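Local structure of 2-hydroxyisobutanoyl-CoA mutase large subunit (Aquincola tertiaricarbonis, 4R3U) at residues A[341-349]-A[360-368]. The protein catalyses, together with its small cobalamin-binding subunit, the interconversion of 2-hydroxyisobutyryl-CoA and (S)-3-hydroxybutyryl-CoA. Residues are numbered along the deposited sequence; the frame is centred on the assembly and turned at random.
Sequences HCQTAAATL and RTSLQALSA. With 3HC (3-hydroxybutanoyl-coenzyme A), chain E.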
ATOM      1  N   HIS A 341       2.952   4.517  19.919  1.00 19.80           N
ATOM      2  CA  HIS A 341       3.711   3.692  19.004  1.00 17.97           C
ATOM      3  C   HIS A 341       2.636   2.851  18.338  1.00 23.14           C
ATOM      4  O   HIS A 341       1.618   2.510  18.961  1.00 23.69           O
ATOM      5  CB  HIS A 341       4.695   2.766  19.735  1.00 17.43           C
ATOM      6  CG  HIS A 341       5.333   1.730  18.835  1.00 18.44           C
ATOM      7  ND1 HIS A 341       6.291   2.070  17.891  1.00 18.72           N
ATOM      8  CD2 HIS A 341       5.092   0.407  18.733  1.00 18.42           C
ATOM      9  CE1 HIS A 341       6.595   0.962  17.262  1.00 17.04           C
ATOM     10  NE2 HIS A 341       5.920  -0.069  17.742  1.00 17.39           N
ATOM     11  N   CYS A 342       2.856   2.519  17.074  1.00 22.10           N
ATOM     12  CA  CYS A 342       1.908   1.719  16.309  1.00 21.13           C
ATOM     13  C   CYS A 342       2.645   0.554  15.642  1.00 20.62           C
ATOM     14  O   CYS A 342       3.789   0.693  15.226  1.00 19.29           O
ATOM     15  CB  CYS A 342       1.181   2.596  15.282  1.00 21.26           C
ATOM     16  SG  CYS A 342      -0.198   1.787  14.439  1.00 24.27           S
ATOM     17  N   GLN A 343       1.981  -0.592  15.554  1.00 17.58           N
ATOM     18  CA  GLN A 343       2.484  -1.748  14.836  1.00 16.40           C
ATOM     19  C   GLN A 343       1.345  -2.172  13.960  1.00 19.59           C
ATOM     20  O   GLN A 343       0.193  -2.126  14.395  1.00 20.14           O
ATOM     21  CB  GLN A 343       2.920  -2.879  15.782  1.00 16.63           C
ATOM     22  CG  GLN A 343       3.596  -4.058  15.057  1.00 13.38           C
ATOM     23  CD  GLN A 343       4.139  -5.113  15.995  1.00 19.26           C
ATOM     24  OE1 GLN A 343       4.293  -4.918  17.204  1.00 14.24           O
ATOM     25  NE2 GLN A 343       4.487  -6.248  15.453  1.00 15.09           N
ATOM     26  N   THR A 344       1.654  -2.555  12.715  1.00 16.78           N
ATOM     27  CA  THR A 344       0.669  -3.021  11.758  1.00 16.51           C
ATOM     28  C   THR A 344       0.149  -4.378  12.240  1.00 22.21           C
ATOM     29  O   THR A 344       0.869  -5.080  12.983  1.00 22.43           O
ATOM     30  CB  THR A 344       1.239  -2.954  10.322  1.00 20.20           C
ATOM     31  OG1 THR A 344       2.353  -3.839  10.193  1.00 23.29           O
ATOM     32  CG2 THR A 344       1.662  -1.532   9.917  1.00 14.64           C
ATOM     33  N   ALA A 345      -1.126  -4.728  11.893  1.00 19.22           N
ATOM     34  CA  ALA A 345      -1.728  -5.984  12.335  1.00 18.23           C
ATOM     35  C   ALA A 345      -1.120  -7.242  11.733  1.00 21.89           C
ATOM     36  O   ALA A 345      -1.402  -7.621  10.582  1.00 22.20           O
ATOM     37  CB  ALA A 345      -3.225  -5.959  12.109  1.00 19.20           C
ATOM     38  N   ALA A 346      -0.335  -7.935  12.551  1.00 19.03           N
ATOM     39  CA  ALA A 346       0.315  -9.199  12.235  1.00 17.45           C
ATOM     40  C   ALA A 346      -0.774 -10.310  11.992  1.00 25.16           C
ATOM     41  O   ALA A 346      -0.606 -11.161  11.106  1.00 26.06           O
ATOM     42  CB  ALA A 346       1.189  -9.558  13.391  1.00 17.04           C
ATOM     43  N   ALA A 347      -1.920 -10.247  12.738  1.00 22.34           N
ATOM     44  CA  ALA A 347      -3.003 -11.209  12.591  1.00 22.20           C
ATOM     45  C   ALA A 347      -3.696 -11.195  11.182  1.00 24.81           C
ATOM     46  O   ALA A 347      -4.386 -12.178  10.832  1.00 25.19           O
ATOM     47  CB  ALA A 347      -4.026 -11.039  13.713  1.00 22.27           C
ATOM     48  N   THR A 348      -3.498 -10.109  10.382  1.00 19.92           N
ATOM     49  CA  THR A 348      -4.071  -9.996   9.030  1.00 19.23           C
ATOM     50  C   THR A 348      -3.195 -10.665   7.948  1.00 23.72           C
ATOM     51  O   THR A 348      -3.646 -10.873   6.813  1.00 25.54           O
ATOM     52  CB  THR A 348      -4.288  -8.560   8.635  1.00 17.82           C
ATOM     53  OG1 THR A 348      -3.031  -7.921   8.562  1.00 21.88           O
ATOM     54  CG2 THR A 348      -5.229  -7.818   9.547  1.00 21.56           C
ATOM     55  N   LEU A 349      -1.931 -10.933   8.284  1.00 20.28           N
ATOM     56  CA  LEU A 349      -0.928 -11.472   7.381  1.00 18.70           C
ATOM     57  C   LEU A 349      -1.014 -12.982   7.260  1.00 21.53           C
ATOM     58  O   LEU A 349      -1.405 -13.664   8.210  1.00 22.17           O
ATOM     59  CB  LEU A 349       0.481 -10.981   7.778  1.00 17.55           C
ATOM     60  CG  LEU A 349       0.664  -9.450   8.007  1.00 18.86           C
ATOM     61  CD1 LEU A 349       2.108  -9.108   8.214  1.00 18.72           C
ATOM     62  CD2 LEU A 349       0.192  -8.637   6.830  1.00 18.16           C
ATOM     63  N   ARG A 360      -0.844  -5.429   2.288  1.00 21.88           N
ATOM     64  CA  ARG A 360      -1.588  -5.348   3.538  1.00 20.99           C
ATOM     65  C   ARG A 360      -0.923  -4.380   4.485  1.00 24.23           C
ATOM     66  O   ARG A 360      -1.592  -3.489   5.002  1.00 26.03           O
ATOM     67  CB  ARG A 360      -1.656  -6.737   4.204  1.00 20.61           C
ATOM     68  CG  ARG A 360      -2.518  -7.744   3.463  1.00 17.74           C
ATOM     69  CD  ARG A 360      -2.552  -9.065   4.188  1.00 14.00           C
ATOM     70  NE  ARG A 360      -3.608  -9.921   3.661  1.00 19.24           N
ATOM     71  CZ  ARG A 360      -3.436 -11.133   3.158  1.00 27.67           C
ATOM     72  NH1 ARG A 360      -2.226 -11.676   3.115  1.00 20.54           N
ATOM     73  NH2 ARG A 360      -4.479 -11.820   2.701  1.00 19.61           N
ATOM     74  N   THR A 361       0.399  -4.536   4.689  1.00 19.62           N
ATOM     75  CA  THR A 361       1.253  -3.728   5.574  1.00 17.56           C
ATOM     76  C   THR A 361       1.417  -2.306   5.057  1.00 18.08           C
ATOM     77  O   THR A 361       1.606  -1.410   5.865  1.00 16.35           O
ATOM     78  CB  THR A 361       2.558  -4.491   5.882  1.00 20.11           C
ATOM     79  OG1 THR A 361       2.210  -5.666   6.605  1.00 16.84           O
ATOM     80  CG2 THR A 361       3.581  -3.677   6.679  1.00 21.32           C
ATOM     81  N   SER A 362       1.333  -2.087   3.725  1.00 16.52           N
ATOM     82  CA  SER A 362       1.425  -0.728   3.140  1.00 15.84           C
ATOM     83  C   SER A 362       0.217   0.099   3.591  1.00 19.03           C
ATOM     84  O   SER A 362       0.388   1.187   4.136  1.00 17.55           O
ATOM     85  CB  SER A 362       1.461  -0.785   1.614  1.00 15.67           C
ATOM     86  OG  SER A 362       2.716  -1.286   1.204  1.00 20.61           O
ATOM     87  N   LEU A 363      -1.005  -0.470   3.416  1.00 17.39           N
ATOM     88  CA  LEU A 363      -2.260   0.169   3.774  1.00 18.09           C
ATOM     89  C   LEU A 363      -2.328   0.466   5.281  1.00 19.95           C
ATOM     90  O   LEU A 363      -2.714   1.577   5.670  1.00 19.38           O
ATOM     91  CB  LEU A 363      -3.453  -0.693   3.292  1.00 18.77           C
ATOM     92  CG  LEU A 363      -3.430  -1.076   1.809  1.00 23.32           C
ATOM     93  CD1 LEU A 363      -4.582  -1.957   1.452  1.00 24.69           C
ATOM     94  CD2 LEU A 363      -3.375   0.143   0.895  1.00 25.84           C
ATOM     95  N   GLN A 364      -1.909  -0.522   6.105  1.00 17.13           N
ATOM     96  CA  GLN A 364      -1.875  -0.437   7.560  1.00 17.65           C
ATOM     97  C   GLN A 364      -0.862   0.616   8.050  1.00 21.90           C
ATOM     98  O   GLN A 364      -1.179   1.376   8.956  1.00 22.65           O
ATOM     99  CB  GLN A 364      -1.632  -1.812   8.172  1.00 18.25           C
ATOM    100  CG  GLN A 364      -2.822  -2.744   8.015  1.00 15.47           C
ATOM    101  CD  GLN A 364      -2.450  -4.189   8.221  1.00 24.73           C
ATOM    102  OE1 GLN A 364      -1.489  -4.507   8.935  1.00 25.80           O
ATOM    103  NE2 GLN A 364      -3.212  -5.106   7.604  1.00 13.12           N
ATOM    104  N   ALA A 365       0.318   0.720   7.393  1.00 18.30           N
ATOM    105  CA  ALA A 365       1.298   1.736   7.680  1.00 16.72           C
ATOM    106  C   ALA A 365       0.682   3.113   7.378  1.00 21.50           C
ATOM    107  O   ALA A 365       0.812   4.025   8.194  1.00 24.00           O
ATOM    108  CB  ALA A 365       2.532   1.513   6.843  1.00 16.98           C
ATOM    109  N   LEU A 366      -0.015   3.259   6.240  1.00 17.79           N
ATOM    110  CA  LEU A 366      -0.671   4.503   5.843  1.00 17.48           C
ATOM    111  C   LEU A 366      -1.740   4.949   6.854  1.00 21.31           C
ATOM    112  O   LEU A 366      -1.783   6.132   7.188  1.00 21.49           O
ATOM    113  CB  LEU A 366      -1.224   4.438   4.403  1.00 17.42           C
ATOM    114  CG  LEU A 366      -1.850   5.759   3.855  1.00 20.68           C
ATOM    115  CD1 LEU A 366      -0.822   6.937   3.876  1.00 20.79           C
ATOM    116  CD2 LEU A 366      -2.451   5.550   2.496  1.00 19.54           C
ATOM    117  N   SER A 367      -2.572   4.012   7.351  1.00 19.63           N
ATOM    118  CA  SER A 367      -3.587   4.253   8.389  1.00 19.74           C
ATOM    119  C   SER A 367      -2.906   4.816   9.663  1.00 23.84           C
ATOM    120  O   SER A 367      -3.433   5.731  10.282  1.00 26.28           O
ATOM    121  CB  SER A 367      -4.308   2.953   8.744  1.00 21.95           C
ATOM    122  OG  SER A 367      -5.480   2.718   7.987  1.00 33.22           O
ATOM    123  N   ALA A 368      -1.735   4.288  10.031  1.00 20.02           N
ATOM    124  CA  ALA A 368      -0.984   4.748  11.206  1.00 21.03           C
ATOM    125  C   ALA A 368      -0.498   6.202  11.060  1.00 24.82           C
ATOM    126  O   ALA A 368      -0.582   6.984  12.016  1.00 24.47           O
ATOM    127  CB  ALA A 368       0.197   3.820  11.465  1.00 21.47           C
TER
HETATM  128  N1A 3HC E 801       8.052  19.024  16.508  0.50 46.88           N
HETATM  129  C2A 3HC E 801       9.022  19.272  17.600  0.50 45.91           C
HETATM  130  N3A 3HC E 801       9.394  18.038  18.304  0.50 44.89           N
HETATM  131  C4A 3HC E 801       8.886  16.834  17.945  0.50 45.41           C
HETATM  132  C5A 3HC E 801       7.999  16.704  16.936  0.50 46.16           C
HETATM  133  C6A 3HC E 801       7.581  17.791  16.250  0.50 45.41           C
HETATM  134  N6A 3HC E 801       6.701  17.601  15.266  0.50 43.70           N
HETATM  135  N7A 3HC E 801       7.707  15.405  16.829  0.50 44.40           N
HETATM  136  C8A 3HC E 801       8.405  14.744  17.748  0.50 42.80           C
HETATM  137  N9A 3HC E 801       9.106  15.625  18.455  0.50 42.50           N
HETATM  138  C1B 3HC E 801      10.042  15.388  19.597  0.50 38.06           C
HETATM  139  C2B 3HC E 801       9.341  14.835  20.820  0.50 35.54           C
HETATM  140  O2B 3HC E 801       8.812  15.878  21.645  0.50 35.58           O
HETATM  141  C3B 3HC E 801      10.460  14.073  21.510  0.50 38.73           C
HETATM  142  O3B 3HC E 801      11.298  14.971  22.278  0.50 44.84           O
HETATM  143  P3B 3HC E 801      11.807  14.646  23.776  0.50 43.89           P
HETATM  144  O7A 3HC E 801      12.598  13.411  23.600  0.50 45.33           O
HETATM  145  O8A 3HC E 801      12.608  15.854  24.091  0.50 47.76           O
HETATM  146  O9A 3HC E 801      10.536  14.511  24.523  0.50 39.49           O
HETATM  147  C4B 3HC E 801      11.287  13.532  20.349  0.50 36.96           C
HETATM  148  O4B 3HC E 801      11.012  14.392  19.202  0.50 38.51           O
HETATM  149  C5B 3HC E 801      10.944  12.060  20.060  0.50 34.44           C
HETATM  150  O5B 3HC E 801       9.644  11.966  19.437  0.50 33.39           O
HETATM  151  P1A 3HC E 801       8.372  11.198  20.105  0.50 33.76           P
HETATM  152  O1A 3HC E 801       8.477  11.153  21.589  0.50 34.58           O
HETATM  153  O2A 3HC E 801       7.142  11.745  19.509  0.50 32.48           O
HETATM  154  O3A 3HC E 801       8.635   9.735  19.408  0.50 33.55           O
HETATM  155  P2A 3HC E 801       9.375   8.444  20.063  0.50 29.74           P
HETATM  156  O4A 3HC E 801       9.422   7.390  19.039  0.50 28.43           O
HETATM  157  O5A 3HC E 801      10.632   8.829  20.749  0.50 33.02           O
HETATM  158  O6A 3HC E 801       8.330   8.055  21.184  0.50 28.82           O
HETATM  159  CBP 3HC E 801       6.514   6.852  22.247  0.50 27.99           C
HETATM  160  CCP 3HC E 801       7.029   7.492  20.939  0.50 29.25           C
HETATM  161  CDP 3HC E 801       6.264   8.005  23.229  0.50 26.17           C
HETATM  162  CEP 3HC E 801       5.170   6.163  21.981  0.50 28.00           C
HETATM  163  CAP 3HC E 801       7.565   5.858  22.846  0.50 27.59           C
HETATM  164  OAP 3HC E 801       7.205   5.321  24.138  0.50 27.43           O
HETATM  165  C9P 3HC E 801       8.110   4.761  21.888  0.50 28.49           C
HETATM  166  O9P 3HC E 801       9.083   4.973  21.161  0.50 29.02           O
HETATM  167  N8P 3HC E 801       7.525   3.555  21.974  0.50 28.88           N
HETATM  168  C7P 3HC E 801       7.999   2.422  21.171  0.50 26.92           C
HETATM  169  C6P 3HC E 801       7.344   1.131  21.641  0.50 24.04           C
HETATM  170  C5P 3HC E 801       7.727  -0.067  20.767  0.50 21.79           C
HETATM  171  O5P 3HC E 801       8.403   0.046  19.740  0.50 21.65           O
HETATM  172  N4P 3HC E 801       7.256  -1.227  21.237  0.50 20.57           N
HETATM  173  C3P 3HC E 801       7.481  -2.493  20.554  0.50 22.35           C
HETATM  174  C2P 3HC E 801       6.382  -3.434  20.967  0.50 22.78           C
HETATM  175  S1P 3HC E 801       6.499  -5.029  20.100  0.50 26.37           S
HETATM  176  C1  3HC E 801       5.093  -5.824  20.896  0.50 27.73           C
HETATM  177  O1  3HC E 801       4.844  -5.727  22.096  0.50 27.03           O
HETATM  178  C2  3HC E 801       4.123  -6.585  19.976  0.50 29.36           C
HETATM  179  C3  3HC E 801       4.660  -7.960  19.572  0.50 31.51           C
HETATM  180  O3  3HC E 801       5.922  -7.804  18.931  0.50 33.43           O
HETATM  181  C4  3HC E 801       4.785  -8.893  20.786  0.50 31.00           C
HETATM  182  O   HOH W   1       1.039  -5.718   8.844  1.00 15.65           O
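In the beta-alpha-beta unit of the TIM barrel that runs from strand 340-344 through helix 357-370 to strand 375-377, Cys342 and Thr344 face the helix; the axes of 341-344 and 360-368 run nearly antiparallel (160°). Cys342 SG rests on Ala368 CB at 3.6 Å, and Thr344 CG2 packs against Gln364 CB. Beyond the strand, the extended Gln364 reaches the 3-10 turn 346-348: its NE2 donates to Thr348 OG1 (3.0 Å, 158°), nearly in the amide plane. Thr348 OG1 stands between its backbone N and carbonyl carbon (chi1 64°), turned toward Ala345 O, to which it donates (2.6 Å). A water donates to Gln364 OE1 and also hydrogen-bonds Thr344 OG1 and Thr361 OG1, so three buried side chains share it. Leu349 CD2 lies 3.7 Å from Arg360 CB, while Arg360 NH2 hydrogen-bonds Ile478 O and forms a salt bridge with Glu406 of a second subunit. On the strand's other side, His341 lays a ring face under O5P of 3-hydroxybutanoyl-CoA, with His341 NE2 3.2 Å from O5P and His341 ND1 hydrogen-bonded to Ser375 OG. With an alanine here, the pantetheine amide would probably lose the ring beneath it and Ser375 OG its imidazole partner. An outer helix packed on a strand is the TIM-barrel pattern; an acyl-CoA threaded through the barrel's interior is characteristic of B12-dependent acyl-CoA mutases.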